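Local coordinates for 3',5'-cyclic-nucleotide phosphodiesterase 1 (Saccharomyces cerevisiae, PDB 4OJV), which belongs to the class-II cyclic-nucleotide phosphodiesterase family and holds two zinc ions, at residues S314-H326 with L353-L367. Residues are numbered along the deposited sequence; the frame is centred on the assembly and turned at random.
Sequences SKGLSGLNVIVTH and LGDLRISIALEGHTL. With ZN (zinc ion), chain E.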
loop_
_atom_site.group_PDB
_atom_site.type_symbol
_atom_site.label_atom_id
_atom_site.label_comp_id
_atom_site.label_asym_id
_atom_site.label_seq_id
_atom_site.Cartn_x
_atom_site.Cartn_y
_atom_site.Cartn_z
ATOM N N SER A 314 -18.734 -24.238 32.263
ATOM C CA SER A 314 -20.030 -23.588 32.423
ATOM C C SER A 314 -19.918 -22.055 32.376
ATOM O O SER A 314 -20.925 -21.370 32.232
ATOM C CB SER A 314 -20.715 -24.057 33.716
ATOM O OG SER A 314 -20.032 -23.585 34.861
ATOM N N LYS A 315 -18.694 -21.538 32.502
ATOM C CA LYS A 315 -18.418 -20.100 32.425
ATOM C C LYS A 315 -18.236 -19.634 30.967
ATOM O O LYS A 315 -18.003 -18.450 30.708
ATOM C CB LYS A 315 -17.174 -19.742 33.259
ATOM C CG LYS A 315 -17.221 -20.218 34.709
ATOM C CD LYS A 315 -15.828 -20.259 35.326
ATOM C CE LYS A 315 -15.816 -21.070 36.617
ATOM N NZ LYS A 315 -14.436 -21.298 37.132
ATOM N N GLY A 316 -18.343 -20.561 30.020
ATOM C CA GLY A 316 -18.168 -20.240 28.602
ATOM C C GLY A 316 -16.778 -19.699 28.335
ATOM O O GLY A 316 -15.794 -20.214 28.855
ATOM N N LEU A 317 -16.709 -18.649 27.526
ATOM C CA LEU A 317 -15.443 -17.992 27.205
ATOM C C LEU A 317 -15.266 -16.710 28.021
ATOM O O LEU A 317 -14.660 -15.735 27.564
ATOM C CB LEU A 317 -15.363 -17.718 25.703
ATOM C CG LEU A 317 -15.368 -18.962 24.815
ATOM C CD1 LEU A 317 -15.404 -18.557 23.346
ATOM C CD2 LEU A 317 -14.179 -19.863 25.089
ATOM N N SER A 318 -15.797 -16.711 29.243
ATOM C CA SER A 318 -15.748 -15.520 30.085
ATOM C C SER A 318 -14.325 -15.012 30.245
ATOM O O SER A 318 -13.419 -15.774 30.562
ATOM C CB SER A 318 -16.368 -15.796 31.458
ATOM O OG SER A 318 -17.771 -15.945 31.342
ATOM N N GLY A 319 -14.142 -13.719 29.994
ATOM C CA GLY A 319 -12.834 -13.079 30.116
ATOM C C GLY A 319 -12.006 -13.041 28.838
ATOM O O GLY A 319 -11.010 -12.320 28.770
ATOM N N LEU A 320 -12.398 -13.812 27.829
ATOM C CA LEU A 320 -11.637 -13.842 26.575
ATOM C C LEU A 320 -11.811 -12.556 25.770
ATOM O O LEU A 320 -12.939 -12.132 25.512
ATOM C CB LEU A 320 -12.039 -15.043 25.715
ATOM C CG LEU A 320 -11.317 -15.199 24.373
ATOM C CD1 LEU A 320 -9.820 -15.389 24.562
ATOM C CD2 LEU A 320 -11.924 -16.339 23.577
ATOM N N ASN A 321 -10.690 -11.959 25.362
ATOM C CA ASN A 321 -10.706 -10.838 24.428
ATOM C C ASN A 321 -10.589 -11.311 22.990
ATOM O O ASN A 321 -9.597 -11.946 22.608
ATOM C CB ASN A 321 -9.595 -9.851 24.766
ATOM C CG ASN A 321 -9.995 -8.913 25.871
ATOM O OD1 ASN A 321 -10.767 -7.980 25.659
ATOM N ND2 ASN A 321 -9.501 -9.176 27.065
ATOM N N VAL A 322 -11.628 -11.032 22.211
ATOM C CA VAL A 322 -11.622 -11.269 20.775
ATOM C C VAL A 322 -11.492 -9.922 20.081
ATOM O O VAL A 322 -12.338 -9.039 20.253
ATOM C CB VAL A 322 -12.893 -12.018 20.321
ATOM C CG1 VAL A 322 -12.943 -12.154 18.804
ATOM C CG2 VAL A 322 -12.971 -13.378 21.004
ATOM N N ILE A 323 -10.402 -9.780 19.332
ATOM C CA ILE A 323 -10.080 -8.544 18.626
ATOM C C ILE A 323 -10.297 -8.825 17.144
ATOM O O ILE A 323 -9.580 -9.622 16.551
ATOM C CB ILE A 323 -8.615 -8.119 18.894
ATOM C CG1 ILE A 323 -8.300 -8.082 20.403
ATOM C CG2 ILE A 323 -8.291 -6.803 18.198
ATOM C CD1 ILE A 323 -9.147 -7.123 21.211
ATOM N N VAL A 324 -11.312 -8.187 16.570
ATOM C CA VAL A 324 -11.765 -8.471 15.210
ATOM C C VAL A 324 -10.967 -7.637 14.222
ATOM O O VAL A 324 -10.884 -6.416 14.352
ATOM C CB VAL A 324 -13.265 -8.156 15.085
ATOM C CG1 VAL A 324 -13.773 -8.379 13.671
ATOM C CG2 VAL A 324 -14.062 -9.005 16.065
ATOM N N THR A 325 -10.385 -8.309 13.236
ATOM C CA THR A 325 -9.497 -7.680 12.271
ATOM C C THR A 325 -10.047 -7.801 10.854
ATOM O O THR A 325 -11.029 -8.503 10.606
ATOM C CB THR A 325 -8.122 -8.369 12.316
ATOM O OG1 THR A 325 -8.288 -9.729 11.896
ATOM C CG2 THR A 325 -7.542 -8.326 13.735
ATOM N N HIS A 326 -9.395 -7.114 9.918
ATOM C CA HIS A 326 -9.581 -7.366 8.484
ATOM C C HIS A 326 -10.993 -7.115 8.020
ATOM O O HIS A 326 -11.484 -7.766 7.109
ATOM C CB HIS A 326 -9.138 -8.802 8.156
ATOM C CG HIS A 326 -8.770 -9.034 6.713
ATOM N ND1 HIS A 326 -9.681 -9.365 5.771
ATOM C CD2 HIS A 326 -7.533 -9.047 6.082
ATOM C CE1 HIS A 326 -9.062 -9.537 4.594
ATOM N NE2 HIS A 326 -7.750 -9.356 4.781
ATOM N N LEU A 353 -22.116 -17.606 25.255
ATOM C CA LEU A 353 -20.661 -17.784 25.330
ATOM C C LEU A 353 -20.036 -17.110 26.560
ATOM O O LEU A 353 -18.811 -17.072 26.711
ATOM C CB LEU A 353 -19.979 -17.303 24.035
ATOM C CG LEU A 353 -20.347 -18.061 22.757
ATOM C CD1 LEU A 353 -19.665 -17.424 21.559
ATOM C CD2 LEU A 353 -19.982 -19.539 22.843
ATOM N N GLY A 354 -20.876 -16.588 27.446
ATOM C CA GLY A 354 -20.388 -15.969 28.671
ATOM C C GLY A 354 -19.837 -14.573 28.464
ATOM O O GLY A 354 -20.199 -13.882 27.510
ATOM N N ASP A 355 -18.951 -14.170 29.369
ATOM C CA ASP A 355 -18.420 -12.810 29.412
ATOM C C ASP A 355 -17.298 -12.628 28.383
ATOM O O ASP A 355 -16.159 -12.295 28.721
ATOM C CB ASP A 355 -17.935 -12.484 30.835
ATOM C CG ASP A 355 -17.537 -11.028 31.009
ATOM O OD1 ASP A 355 -17.968 -10.175 30.203
ATOM O OD2 ASP A 355 -16.783 -10.739 31.963
ATOM N N LEU A 356 -17.648 -12.870 27.126
ATOM C CA LEU A 356 -16.764 -12.703 25.987
ATOM C C LEU A 356 -16.662 -11.215 25.667
ATOM O O LEU A 356 -17.680 -10.521 25.619
ATOM C CB LEU A 356 -17.356 -13.476 24.810
ATOM C CG LEU A 356 -16.586 -13.573 23.500
ATOM C CD1 LEU A 356 -15.262 -14.290 23.708
ATOM C CD2 LEU A 356 -17.429 -14.300 22.467
ATOM N N ARG A 357 -15.441 -10.722 25.460
ATOM C CA ARG A 357 -15.212 -9.294 25.251
ATOM C C ARG A 357 -14.728 -9.065 23.828
ATOM O O ARG A 357 -13.611 -9.454 23.471
ATOM C CB ARG A 357 -14.207 -8.762 26.267
ATOM C CG ARG A 357 -14.726 -8.885 27.686
ATOM C CD ARG A 357 -13.621 -9.028 28.697
ATOM N NE ARG A 357 -14.192 -9.307 30.010
ATOM C CZ ARG A 357 -13.622 -8.960 31.154
ATOM N NH1 ARG A 357 -12.460 -8.315 31.153
ATOM N NH2 ARG A 357 -14.223 -9.249 32.300
ATOM N N ILE A 358 -15.593 -8.472 23.011
ATOM C CA ILE A 358 -15.348 -8.317 21.579
ATOM C C ILE A 358 -15.070 -6.857 21.266
ATOM O O ILE A 358 -15.823 -5.968 21.667
ATOM C CB ILE A 358 -16.524 -8.855 20.731
ATOM C CG1 ILE A 358 -16.938 -10.260 21.199
ATOM C CG2 ILE A 358 -16.150 -8.835 19.251
ATOM C CD1 ILE A 358 -18.126 -10.837 20.457
ATOM N N SER A 359 -13.967 -6.627 20.556
ATOM C CA SER A 359 -13.563 -5.296 20.125
ATOM C C SER A 359 -13.126 -5.374 18.675
ATOM O O SER A 359 -12.660 -6.416 18.217
ATOM C CB SER A 359 -12.378 -4.788 20.957
ATOM O OG SER A 359 -12.694 -4.714 22.334
ATOM N N ILE A 360 -13.247 -4.266 17.955
ATOM C CA ILE A 360 -12.673 -4.161 16.613
ATOM C C ILE A 360 -11.260 -3.609 16.751
ATOM O O ILE A 360 -11.042 -2.655 17.497
ATOM C CB ILE A 360 -13.510 -3.219 15.705
ATOM C CG1 ILE A 360 -14.997 -3.626 15.671
ATOM C CG2 ILE A 360 -12.913 -3.138 14.303
ATOM C CD1 ILE A 360 -15.299 -4.990 15.088
ATOM N N ALA A 361 -10.308 -4.200 16.023
ATOM C CA ALA A 361 -8.939 -3.680 15.943
ATOM C C ALA A 361 -8.919 -2.323 15.260
ATOM O O ALA A 361 -9.469 -2.172 14.171
ATOM C CB ALA A 361 -8.042 -4.639 15.175
ATOM N N LEU A 362 -8.285 -1.346 15.904
ATOM C CA LEU A 362 -8.206 0.016 15.384
ATOM C C LEU A 362 -6.773 0.430 15.135
ATOM O O LEU A 362 -5.950 0.457 16.058
ATOM C CB LEU A 362 -8.853 1.009 16.351
ATOM C CG LEU A 362 -10.352 0.865 16.628
ATOM C CD1 LEU A 362 -10.787 1.815 17.739
ATOM C CD2 LEU A 362 -11.161 1.095 15.361
ATOM N N GLU A 363 -6.485 0.766 13.884
ATOM C CA GLU A 363 -5.167 1.229 13.496
ATOM C C GLU A 363 -4.737 2.413 14.341
ATOM O O GLU A 363 -5.574 3.222 14.771
ATOM C CB GLU A 363 -5.184 1.666 12.037
ATOM C CG GLU A 363 -5.453 0.548 11.065
ATOM C CD GLU A 363 -6.915 0.259 10.776
ATOM O OE1 GLU A 363 -7.883 0.756 11.466
ATOM O OE2 GLU A 363 -7.058 -0.514 9.802
ATOM N N GLY A 364 -3.437 2.510 14.585
ATOM C CA GLY A 364 -2.900 3.658 15.304
ATOM C C GLY A 364 -3.078 3.553 16.806
ATOM O O GLY A 364 -2.952 4.554 17.509
ATOM N N HIS A 365 -3.357 2.346 17.298
ATOM C CA HIS A 365 -3.549 2.099 18.727
ATOM C C HIS A 365 -2.743 0.922 19.181
ATOM O O HIS A 365 -2.397 0.052 18.379
ATOM C CB HIS A 365 -5.033 1.883 19.035
ATOM C CG HIS A 365 -5.870 3.098 18.773
ATOM N ND1 HIS A 365 -6.241 3.467 17.532
ATOM C CD2 HIS A 365 -6.343 4.081 19.637
ATOM C CE1 HIS A 365 -6.947 4.609 17.606
ATOM N NE2 HIS A 365 -6.996 4.985 18.893
ATOM N N THR A 366 -2.444 0.888 20.476
ATOM C CA THR A 366 -1.756 -0.217 21.113
ATOM C C THR A 366 -2.684 -0.888 22.119
ATOM O O THR A 366 -3.371 -0.216 22.896
ATOM C CB THR A 366 -0.470 0.274 21.812
ATOM O OG1 THR A 366 0.363 0.912 20.839
ATOM C CG2 THR A 366 0.299 -0.885 22.443
ATOM N N LEU A 367 -2.722 -2.215 22.075
ATOM C CA LEU A 367 -3.466 -3.023 23.042
ATOM C C LEU A 367 -2.496 -3.603 24.050
ATOM O O LEU A 367 -1.377 -3.975 23.695
ATOM C CB LEU A 367 -4.175 -4.186 22.352
ATOM C CG LEU A 367 -5.013 -3.876 21.121
ATOM C CD1 LEU A 367 -5.657 -5.142 20.580
ATOM C CD2 LEU A 367 -6.078 -2.861 21.473
HETATM ZN ZN ZN E . -6.342 -10.251 3.494
HETATM O O HOH W 1 -12.005 -7.083 23.386
HETATM O O HOH W 2 -10.648 -7.446 29.038
HETATM O O HOH W 3 -5.749 -11.239 1.840
#
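Leu356 turns its CG trans to the backbone N (chi1 -175°), and this lays the side chain beside Leu320, both pointing the same way; Leu356 CD1 also meets Val322 CG2 at 3.7 Å. On Ser318, chi1 of -71° keeps OG next to its own backbone N. There OG donates to Lys315 O and receives a nearly straight bond from Asp355 N at 2.9 Å. Arg357 stretches out from CG to NE, with Gly319 CA over one guanidinium face, displaced toward its rim, while Arg357 NH2 bridges to Asp355 OD2 at 3.0 Å, in the guanidinium plane. Strands 321-325 and 357-360 run parallel as the two arms of a right-handed beta-alpha-beta crossover through helix 336-350, with 357-360 at the sheet margin. The backbone ladder ends at Ala361 N, which bonds to Val324 O at 2.8 Å. Val324 and Ile358 sit on the helix side, both touching Leu344, their CG2 methyls 3.8 Å apart. On the other face Ile323 meets, tip to tip, Leu367 of strand 365-368, part of another sheet, and one water links Asn321 OD1 with Ser359 OG, whose main partner is Asp81 N. Just beyond the strand, His326 NE2 binds zinc at 2.1 Å, alongside Asp132, His133 and Asp244.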